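Local coordinates for extracellular endo-alpha-(1->5)-L-arabinanase 1 (Bacillus subtilis, PDB 1UV4), which hydrolyses internal alpha-(1->5)-L-arabinofuranosidic linkages of linear and branched arabinan during plant cell-wall breakdown, at residues 57-62 with 87-92; 155-160 with 172-177; 182-187 with 198-203. One frame throughout, in Å; residues are numbered along the deposited sequence.

Interaction 1. Residues 57-62 with 87-92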
loop_
_atom_site.group_PDB
_atom_site.type_symbol
_atom_site.label_atom_id
_atom_site.label_comp_id
_atom_site.label_asym_id
_atom_site.label_seq_id
_atom_site.Cartn_x
_atom_site.Cartn_y
_atom_site.Cartn_z
ATOM N N THR A 57 11.405 4.179 18.144
ATOM C CA THR A 57 11.643 3.076 19.065
ATOM C C THR A 57 10.822 1.902 18.603
ATOM O O THR A 57 9.619 2.057 18.394
ATOM C CB THR A 57 11.256 3.446 20.493
ATOM O OG1 THR A 57 12.041 4.563 20.894
ATOM C CG2 THR A 57 11.576 2.318 21.477
ATOM N N PRO A 58 11.402 0.727 18.396
ATOM C CA PRO A 58 10.605 -0.405 17.956
ATOM C C PRO A 58 9.655 -0.914 19.049
ATOM O O PRO A 58 9.867 -0.699 20.200
ATOM C CB PRO A 58 11.680 -1.481 17.626
ATOM C CG PRO A 58 12.831 -1.093 18.350
ATOM C CD PRO A 58 12.814 0.377 18.605
ATOM N N LEU A 59 8.609 -1.604 18.611
ATOM C CA LEU A 59 7.648 -2.206 19.525
ATOM C C LEU A 59 8.128 -3.595 19.925
ATOM O O LEU A 59 8.623 -4.343 19.066
ATOM C CB LEU A 59 6.275 -2.275 18.870
ATOM C CG LEU A 59 5.684 -0.896 18.537
ATOM C CD1 LEU A 59 4.331 -1.069 17.870
ATOM C CD2 LEU A 59 5.645 0.019 19.694
ATOM N N SER A 60 8.039 -3.931 21.210
ATOM C CA SER A 60 8.613 -5.174 21.727
ATOM C C SER A 60 7.989 -6.432 21.138
ATOM O O SER A 60 8.680 -7.447 20.970
ATOM C CB SER A 60 8.553 -5.236 23.247
ATOM O OG SER A 60 7.225 -5.279 23.702
ATOM N N TRP A 61 6.714 -6.396 20.759
ATOM C CA TRP A 61 6.055 -7.638 20.312
ATOM C C TRP A 61 6.493 -8.099 18.938
ATOM O O TRP A 61 6.329 -9.264 18.567
ATOM C CB TRP A 61 4.513 -7.498 20.345
ATOM C CG TRP A 61 3.890 -6.481 19.435
ATOM C CD1 TRP A 61 3.434 -5.223 19.825
ATOM C CD2 TRP A 61 3.485 -6.652 18.088
ATOM N NE1 TRP A 61 2.846 -4.605 18.754
ATOM C CE2 TRP A 61 2.857 -5.444 17.678
ATOM C CE3 TRP A 61 3.633 -7.674 17.152
ATOM C CZ2 TRP A 61 2.416 -5.242 16.386
ATOM C CZ3 TRP A 61 3.153 -7.473 15.856
ATOM C CH2 TRP A 61 2.566 -6.273 15.495
ATOM N N TRP A 62 7.081 -7.194 18.164
ATOM C CA TRP A 62 7.463 -7.522 16.768
ATOM C C TRP A 62 8.395 -8.717 16.711
ATOM O O TRP A 62 8.235 -9.558 15.844
ATOM C CB TRP A 62 8.145 -6.330 16.122
ATOM C CG TRP A 62 7.288 -5.152 15.864
ATOM C CD1 TRP A 62 5.919 -5.069 15.865
ATOM C CD2 TRP A 62 7.761 -3.851 15.558
ATOM N NE1 TRP A 62 5.522 -3.788 15.541
ATOM C CE2 TRP A 62 6.634 -3.022 15.333
ATOM C CE3 TRP A 62 9.030 -3.301 15.386
ATOM C CZ2 TRP A 62 6.749 -1.676 14.995
ATOM C CZ3 TRP A 62 9.138 -1.968 15.046
ATOM C CH2 TRP A 62 8.000 -1.164 14.894
ATOM N N LEU A 87 -3.359 3.311 11.329
ATOM C CA LEU A 87 -2.109 3.179 10.642
ATOM C C LEU A 87 -1.712 1.706 10.617
ATOM O O LEU A 87 -1.357 1.164 11.671
ATOM C CB LEU A 87 -1.009 4.023 11.364
ATOM C CG LEU A 87 0.419 3.917 10.810
ATOM C CD1 LEU A 87 0.453 4.357 9.358
ATOM C CD2 LEU A 87 1.412 4.739 11.618
ATOM N N TYR A 88 -1.879 1.049 9.464
ATOM C CA TYR A 88 -1.417 -0.325 9.286
ATOM C C TYR A 88 0.015 -0.225 8.724
ATOM O O TYR A 88 0.333 0.685 7.944
ATOM C CB TYR A 88 -2.318 -1.114 8.345
ATOM C CG TYR A 88 -3.693 -1.388 8.925
ATOM C CD1 TYR A 88 -4.719 -0.470 8.813
ATOM C CD2 TYR A 88 -3.971 -2.560 9.587
ATOM C CE1 TYR A 88 -5.967 -0.704 9.352
ATOM C CE2 TYR A 88 -5.234 -2.806 10.101
ATOM C CZ TYR A 88 -6.214 -1.868 10.023
ATOM O OH TYR A 88 -7.432 -2.122 10.540
ATOM N N TYR A 89 0.887 -1.161 9.052
ATOM C CA TYR A 89 2.276 -1.097 8.587
ATOM C C TYR A 89 2.844 -2.523 8.593
ATOM O O TYR A 89 2.273 -3.417 9.211
ATOM C CB TYR A 89 3.097 -0.134 9.465
ATOM C CG TYR A 89 3.137 -0.611 10.878
ATOM C CD1 TYR A 89 2.136 -0.275 11.778
ATOM C CD2 TYR A 89 4.128 -1.471 11.310
ATOM C CE1 TYR A 89 2.134 -0.771 13.052
ATOM C CE2 TYR A 89 4.144 -1.962 12.542
ATOM C CZ TYR A 89 3.143 -1.626 13.450
ATOM O OH TYR A 89 3.164 -2.135 14.745
ATOM N N SER A 90 4.029 -2.689 8.005
ATOM C CA SER A 90 4.619 -4.012 7.810
ATOM C C SER A 90 5.927 -4.130 8.585
ATOM O O SER A 90 6.760 -3.205 8.588
ATOM C CB SER A 90 4.956 -4.294 6.325
ATOM O OG SER A 90 3.959 -3.815 5.465
ATOM N N VAL A 91 6.113 -5.274 9.259
ATOM C CA VAL A 91 7.355 -5.618 9.915
ATOM C C VAL A 91 7.913 -6.854 9.187
ATOM O O VAL A 91 7.240 -7.849 9.123
ATOM C CB VAL A 91 7.069 -5.999 11.390
ATOM C CG1 VAL A 91 8.333 -6.416 12.077
ATOM C CG2 VAL A 91 6.355 -4.870 12.109
ATOM N N SER A 92 9.114 -6.776 8.638
ATOM C CA SER A 92 9.596 -7.900 7.830
ATOM C C SER A 92 11.086 -7.790 7.658
ATOM O O SER A 92 11.754 -6.981 8.300
ATOM C CB SER A 92 8.848 -7.831 6.490
ATOM O OG SER A 92 9.121 -8.944 5.660
#

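Interaction 2. Residues 155-160 with 172-177. With EDO (1,2-ethanediol), chain F.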
loop_
_atom_site.group_PDB
_atom_site.type_symbol
_atom_site.label_atom_id
_atom_site.label_comp_id
_atom_site.label_asym_id
_atom_site.label_seq_id
_atom_site.Cartn_x
_atom_site.Cartn_y
_atom_site.Cartn_z
ATOM N N ILE A 155 -2.147 -11.466 -3.584
ATOM C CA ILE A 155 -2.963 -10.547 -2.804
ATOM C C ILE A 155 -4.147 -11.218 -2.144
ATOM O O ILE A 155 -4.899 -11.969 -2.767
ATOM C CB ILE A 155 -3.448 -9.422 -3.707
ATOM C CG1 ILE A 155 -2.243 -8.834 -4.477
ATOM C CG2 ILE A 155 -4.168 -8.323 -2.907
ATOM C CD1 ILE A 155 -1.131 -8.305 -3.695
ATOM N N LYS A 156 -4.227 -10.955 -0.826
ATOM C CA LYS A 156 -5.248 -11.523 0.043
ATOM C C LYS A 156 -6.143 -10.412 0.577
ATOM O O LYS A 156 -5.766 -9.256 0.576
ATOM C CB LYS A 156 -4.608 -12.256 1.190
ATOM C CG LYS A 156 -3.565 -13.326 0.798
ATOM C CD LYS A 156 -4.100 -14.376 -0.152
ATOM C CE LYS A 156 -3.034 -15.299 -0.634
ATOM N NZ LYS A 156 -3.609 -16.352 -1.518
ATOM N N LEU A 157 -7.292 -10.832 1.085
ATOM C CA LEU A 157 -8.345 -9.945 1.575
ATOM C C LEU A 157 -9.080 -10.577 2.763
ATOM O O LEU A 157 -9.433 -11.724 2.710
ATOM C CB LEU A 157 -9.323 -9.645 0.457
ATOM C CG LEU A 157 -10.530 -8.787 0.780
ATOM C CD1 LEU A 157 -10.134 -7.357 0.963
ATOM C CD2 LEU A 157 -11.615 -8.952 -0.309
ATOM N N THR A 158 -9.256 -9.795 3.833
ATOM C CA THR A 158 -10.069 -10.215 4.948
ATOM C C THR A 158 -10.981 -9.056 5.371
ATOM O O THR A 158 -10.600 -7.889 5.337
ATOM C CB THR A 158 -9.196 -10.680 6.143
ATOM O OG1 THR A 158 -10.017 -11.054 7.252
ATOM C CG2 THR A 158 -8.288 -9.557 6.620
ATOM N N LYS A 159 -12.141 -9.428 5.861
ATOM C CA LYS A 159 -13.026 -8.481 6.537
ATOM C C LYS A 159 -12.359 -8.135 7.860
ATOM O O LYS A 159 -11.554 -8.920 8.435
ATOM C CB LYS A 159 -14.424 -9.069 6.760
ATOM C CG LYS A 159 -15.493 -8.075 7.224
ATOM C CD LYS A 159 -16.900 -8.696 7.106
ATOM C CE LYS A 159 -17.931 -7.859 7.835
ATOM N NZ LYS A 159 -18.168 -6.580 7.213
ATOM N N LEU A 160 -12.698 -6.977 8.399
ATOM C CA LEU A 160 -12.234 -6.543 9.702
ATOM C C LEU A 160 -13.410 -6.330 10.641
ATOM O O LEU A 160 -14.491 -5.908 10.249
ATOM C CB LEU A 160 -11.463 -5.221 9.587
ATOM C CG LEU A 160 -10.155 -5.267 8.797
ATOM C CD1 LEU A 160 -9.652 -3.832 8.544
ATOM C CD2 LEU A 160 -9.114 -6.086 9.479
ATOM N N TYR A 172 -9.483 -14.351 1.800
ATOM C CA TYR A 172 -9.824 -14.481 0.386
ATOM C C TYR A 172 -8.598 -14.126 -0.459
ATOM O O TYR A 172 -7.719 -13.372 -0.032
ATOM C CB TYR A 172 -10.968 -13.529 0.014
ATOM C CG TYR A 172 -12.270 -13.791 0.740
ATOM C CD1 TYR A 172 -13.214 -14.645 0.222
ATOM C CD2 TYR A 172 -12.558 -13.180 1.948
ATOM C CE1 TYR A 172 -14.429 -14.883 0.894
ATOM C CE2 TYR A 172 -13.759 -13.414 2.607
ATOM C CZ TYR A 172 -14.683 -14.259 2.072
ATOM O OH TYR A 172 -15.894 -14.510 2.721
ATOM N N SER A 173 -8.544 -14.748 -1.623
ATOM C CA SER A 173 -7.529 -14.474 -2.645
ATOM C C SER A 173 -8.119 -13.625 -3.744
ATOM O O SER A 173 -9.141 -13.958 -4.299
ATOM C CB SER A 173 -7.017 -15.779 -3.232
ATOM O OG SER A 173 -6.425 -16.557 -2.220
ATOM N N ILE A 174 -7.465 -12.497 -4.052
ATOM C CA ILE A 174 -8.026 -11.563 -5.048
ATOM C C ILE A 174 -7.125 -11.175 -6.219
ATOM O O ILE A 174 -7.630 -10.674 -7.230
ATOM C CB ILE A 174 -8.612 -10.287 -4.374
ATOM C CG1 ILE A 174 -7.578 -9.514 -3.589
ATOM C CG2 ILE A 174 -9.835 -10.648 -3.524
ATOM C CD1 ILE A 174 -8.091 -8.160 -3.082
ATOM N N ALA A 175 -5.810 -11.440 -6.137
ATOM C CA ALA A 175 -4.938 -11.264 -7.305
ATOM C C ALA A 175 -3.718 -12.119 -7.155
ATOM O O ALA A 175 -3.226 -12.316 -6.055
ATOM C CB ALA A 175 -4.525 -9.773 -7.562
ATOM N N ALA A 176 -3.268 -12.675 -8.276
ATOM C CA ALA A 176 -2.079 -13.548 -8.282
ATOM C C ALA A 176 -1.408 -13.465 -9.649
ATOM O O ALA A 176 -2.033 -13.127 -10.649
ATOM C CB ALA A 176 -2.521 -14.977 -7.997
ATOM N N ARG A 177 -0.129 -13.843 -9.720
ATOM C CA ARG A 177 0.558 -14.010 -10.988
ATOM C C ARG A 177 1.235 -15.373 -11.025
ATOM O O ARG A 177 2.447 -15.470 -10.965
ATOM C CB ARG A 177 1.571 -12.920 -11.255
ATOM C CG ARG A 177 0.971 -11.507 -11.288
ATOM C CD ARG A 177 2.010 -10.496 -11.640
ATOM N NE ARG A 177 2.323 -10.470 -13.046
ATOM C CZ ARG A 177 3.402 -9.906 -13.560
ATOM N NH1 ARG A 177 4.318 -9.353 -12.765
ATOM N NH2 ARG A 177 3.586 -9.910 -14.873
HETATM C C1 EDO F . -7.355 -18.194 0.804
HETATM O O1 EDO F . -8.019 -17.878 -0.405
HETATM C C2 EDO F . -6.180 -17.268 0.985
HETATM O O2 EDO F . -4.995 -17.965 0.689
#

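Interaction 3. Residues 182-187 with 198-203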
loop_
_atom_site.group_PDB
_atom_site.type_symbol
_atom_site.label_atom_id
_atom_site.label_comp_id
_atom_site.label_asym_id
_atom_site.label_seq_id
_atom_site.Cartn_x
_atom_site.Cartn_y
_atom_site.Cartn_z
ATOM N N GLY A 182 4.638 -14.903 -9.153
ATOM C CA GLY A 182 3.921 -14.194 -8.112
ATOM C C GLY A 182 4.368 -12.764 -7.961
ATOM O O GLY A 182 4.173 -12.165 -6.924
ATOM N N ALA A 183 4.895 -12.160 -9.025
ATOM C CA ALA A 183 5.507 -10.855 -8.908
ATOM C C ALA A 183 4.490 -9.729 -8.937
ATOM O O ALA A 183 4.365 -8.969 -9.908
ATOM C CB ALA A 183 6.577 -10.684 -9.966
ATOM N N LEU A 184 3.737 -9.628 -7.855
ATOM C CA LEU A 184 2.833 -8.518 -7.633
ATOM C C LEU A 184 2.742 -8.213 -6.130
ATOM O O LEU A 184 3.081 -9.068 -5.307
ATOM C CB LEU A 184 1.445 -8.775 -8.210
ATOM C CG LEU A 184 0.490 -9.661 -7.400
ATOM C CD1 LEU A 184 -0.884 -9.659 -8.067
ATOM C CD2 LEU A 184 1.019 -11.016 -7.274
ATOM N N GLU A 185 2.367 -6.980 -5.816
ATOM C CA GLU A 185 2.362 -6.479 -4.445
ATOM C C GLU A 185 1.477 -5.264 -4.311
ATOM O O GLU A 185 0.953 -4.747 -5.272
ATOM C CB GLU A 185 3.797 -6.109 -4.017
ATOM C CG GLU A 185 4.389 -4.932 -4.791
ATOM C CD GLU A 185 5.642 -4.290 -4.171
ATOM O OE1 GLU A 185 6.721 -4.862 -4.349
ATOM O OE2 GLU A 185 5.600 -3.169 -3.567
ATOM N N ALA A 186 1.336 -4.813 -3.080
ATOM C CA ALA A 186 0.933 -3.409 -2.833
ATOM C C ALA A 186 -0.464 -3.132 -3.349
ATOM O O ALA A 186 -0.691 -2.224 -4.102
ATOM C CB ALA A 186 1.945 -2.440 -3.425
ATOM N N PRO A 187 -1.442 -3.837 -2.834
ATOM C CA PRO A 187 -2.803 -3.531 -3.267
ATOM C C PRO A 187 -3.325 -2.173 -2.786
ATOM O O PRO A 187 -2.973 -1.665 -1.747
ATOM C CB PRO A 187 -3.611 -4.652 -2.631
ATOM C CG PRO A 187 -2.876 -4.944 -1.371
ATOM C CD PRO A 187 -1.409 -4.881 -1.797
ATOM N N LEU A 198 -9.535 -2.871 -7.807
ATOM C CA LEU A 198 -8.258 -3.287 -7.224
ATOM C C LEU A 198 -7.124 -2.830 -8.142
ATOM O O LEU A 198 -7.132 -3.129 -9.329
ATOM C CB LEU A 198 -8.196 -4.776 -7.083
ATOM C CG LEU A 198 -6.874 -5.341 -6.570
ATOM C CD1 LEU A 198 -6.556 -4.914 -5.144
ATOM C CD2 LEU A 198 -6.922 -6.868 -6.646
ATOM N N MET A 199 -6.178 -2.072 -7.621
ATOM C CA MET A 199 -4.922 -1.818 -8.287
ATOM C C MET A 199 -3.809 -2.550 -7.545
ATOM O O MET A 199 -3.833 -2.643 -6.327
ATOM C CB MET A 199 -4.575 -0.342 -8.296
ATOM C CG MET A 199 -5.569 0.519 -8.906
ATOM S SD MET A 199 -4.922 2.242 -9.009
ATOM C CE MET A 199 -6.237 3.058 -9.840
ATOM N N VAL A 200 -2.861 -3.107 -8.294
ATOM C CA VAL A 200 -1.690 -3.738 -7.719
ATOM C C VAL A 200 -0.453 -3.218 -8.461
ATOM O O VAL A 200 -0.548 -2.661 -9.549
ATOM C CB VAL A 200 -1.746 -5.281 -7.801
ATOM C CG1 VAL A 200 -2.951 -5.795 -7.115
ATOM C CG2 VAL A 200 -1.724 -5.756 -9.241
ATOM N N SER A 201 0.703 -3.309 -7.816
ATOM C CA SER A 201 1.975 -3.144 -8.498
ATOM C C SER A 201 2.435 -4.497 -9.044
ATOM O O SER A 201 2.495 -5.457 -8.292
ATOM C CB SER A 201 2.999 -2.586 -7.516
ATOM O OG SER A 201 2.611 -1.306 -7.066
ATOM N N PHE A 202 2.698 -4.586 -10.339
ATOM C CA PHE A 202 3.406 -5.719 -10.922
ATOM C C PHE A 202 4.889 -5.396 -10.736
ATOM O O PHE A 202 5.308 -4.271 -11.017
ATOM C CB PHE A 202 3.106 -5.858 -12.429
ATOM C CG PHE A 202 1.807 -6.543 -12.773
ATOM C CD1 PHE A 202 0.920 -6.988 -11.802
ATOM C CD2 PHE A 202 1.475 -6.703 -14.104
ATOM C CE1 PHE A 202 -0.295 -7.575 -12.142
ATOM C CE2 PHE A 202 0.295 -7.337 -14.461
ATOM C CZ PHE A 202 -0.587 -7.787 -13.474
ATOM N N ASP A 203 5.669 -6.357 -10.290
ATOM C CA ASP A 203 7.095 -6.170 -10.010
ATOM C C ASP A 203 7.884 -6.946 -11.040
ATOM O O ASP A 203 7.357 -7.779 -11.738
ATOM C CB ASP A 203 7.461 -6.771 -8.638
ATOM C CG ASP A 203 6.905 -5.991 -7.450
ATOM O OD1 ASP A 203 6.377 -4.872 -7.621
ATOM O OD2 ASP A 203 6.949 -6.471 -6.282
#

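Interaction 1. Residues 57-62 with 87-92
Trp62 meets Tyr89 at its edge and Val91 over one face. These three residues carry most of the contact. The indole N-H of Trp62 points to the phenol oxygen of Tyr89, with NE1 to OH 3.0 Å. The oxygen lies close to the indole plane, and the angle at the hydrogen is 151°. The two rings meet rim to rim with their planes at 61°. Beside the polar bond, Trp62 CZ2 touches Tyr89 CE2 at 3.6 Å. Val91 adds a CH-pi contact: its CG2 sits 3.6 Å from the centroid of the five-membered ring of Trp62, almost on the ring normal. Leu59 CB covers the opposite face of the indole.

The enzyme is a five-bladed beta-propeller, as in other family 43 glycosidases. Residues 57-62 lie in the loop from the last strand of one blade, 49-54, to the first strand of the next, 74-81. Residues 87-91 belong to the second strand of that next blade. The contact therefore seats the linking loop on the blade it leads into.

Tyr89 CG lies between the backbone N and the carbonyl carbon (chi1 62°), and from there the ring extends toward the loop. Tyr89 OH also meets Leu59 CD1 at 3.5 Å and Trp61 CZ2 at 3.6 Å. Trp61 NE1 bonds elsewhere, to Asp116 OD1. Phe55 packs against both Trp62 and Tyr89.

Interaction 2. Residues 155-160 with 172-177
Lys156 and Ser173 face each other on one side of a two-stranded antiparallel pairing. Lys156 CB lies 3.5 Å from Tyr172 O. The chain then bends at chi2 (-56°), which brings Lys156 CD to 3.8 Å from the same Tyr172 O and also against C2 of a bound 1,2-ethanediol. Lys156 CE comes 3.6 Å from the diol atom O2. At the tip, Lys156 NZ donates to Ser173 OG at 2.9 Å. A second bond runs from Lys156 NZ to O2 of the diol (EDO) at 3.1 Å. The same NZ also bonds to Ser153 OG, so at least three oxygens grip the ammonium group. The diol, probably from the crystallisation liquor, is held at its other end by Ser173 OG.

The strands 155-160 and 170-175 belong to one blade of the beta-propeller. A classic beta bulge interrupts their pairing: Ile174 and Ala175 both lie opposite Ile155. Ile155 N binds Ala175 O, and Ile174 N binds Ile155 O in a nearly straight bond (177°).

On the other face from Lys156, aliphatic side chains meet. Ile155 CG2 touches Ile174 CG1 at 3.7 Å, and Ile174 CD1 reaches Leu157 CB at 4.0 Å. Leu184 and Leu198 of the next blade cover Ala175.

Interaction 3. Residues 182-187 with 198-203
The beta hairpin of strands 184-192 and 195-203 carries Glu185, the inferred proton donor of the active site. Glu185 pairs with Ser201 as an antiparallel hydrogen-bonded pair. Glu185 N donates to Ser201 O at 2.9 Å, and Ser201 N returns the bond to Glu185 O. Two residues before Glu185, Ala183 O accepts a nearly straight bond from Asp203 N (175°), the donor lying well above the carbonyl plane. Arg177 NH1 is a second donor to that oxygen. Ala183 is itself the centre of an inverse gamma turn, closed by Leu184 N and Gly182 O.

The two sides of the hairpin differ. On one, Leu184 CB rests against Phe202 CD1 at 4.0 Å, and Leu184 CD1 approaches Val200 CG2. Ile155 of the preceding blade packs on Leu184 and Val200.

On the other side are the acids. Glu185 CG lies between the backbone N and the carbonyl carbon (chi1 66°), close to the carboxylate of Asp203. Glu185 CG is 3.3 Å from Asp203 OD2. Glu185 OE1 comes still closer, 2.5 Å from Asp203 OD2. The two side chains cross at about a right angle, with their carboxylate planes 77° apart. Ser201 CB stands 3.9 Å from Glu185 CG. Ser201 OG turns elsewhere, to Gln256 OE1 and Gly255 N.

Asp133 also touches Glu185, and it is inferred to tune the pKa of the active-site glutamate and to orient both it and the substrate. Asp203 is thus a second acid beside the proton donor, anchored through its backbone to the same hairpin. So close an approach of two acid groups probably helps to fix where the Glu185 carboxylate stands, next to Asp133.

In the fold
All three contacts are buried, but they lie at different depths in the propeller. The centre of interaction 3 lies about 9 Å from the centre of the chain, that of interaction 1 about 16 Å. Interactions 2 and 3 are strand pairings within successive blades, whereas interaction 1 joins a linking loop to a strand through side chains. Their polar chemistry differs accordingly: an indole-phenol bond in interaction 1, a lysine among hydroxyls in interaction 2, and two neighbouring acids in interaction 3. Interactions 2 and 3 touch, since Arg177 reaches the 182-187 segment and Phe202. Interaction 1 meets interaction 2 where Tyr88 OH packs on Leu160 CD1.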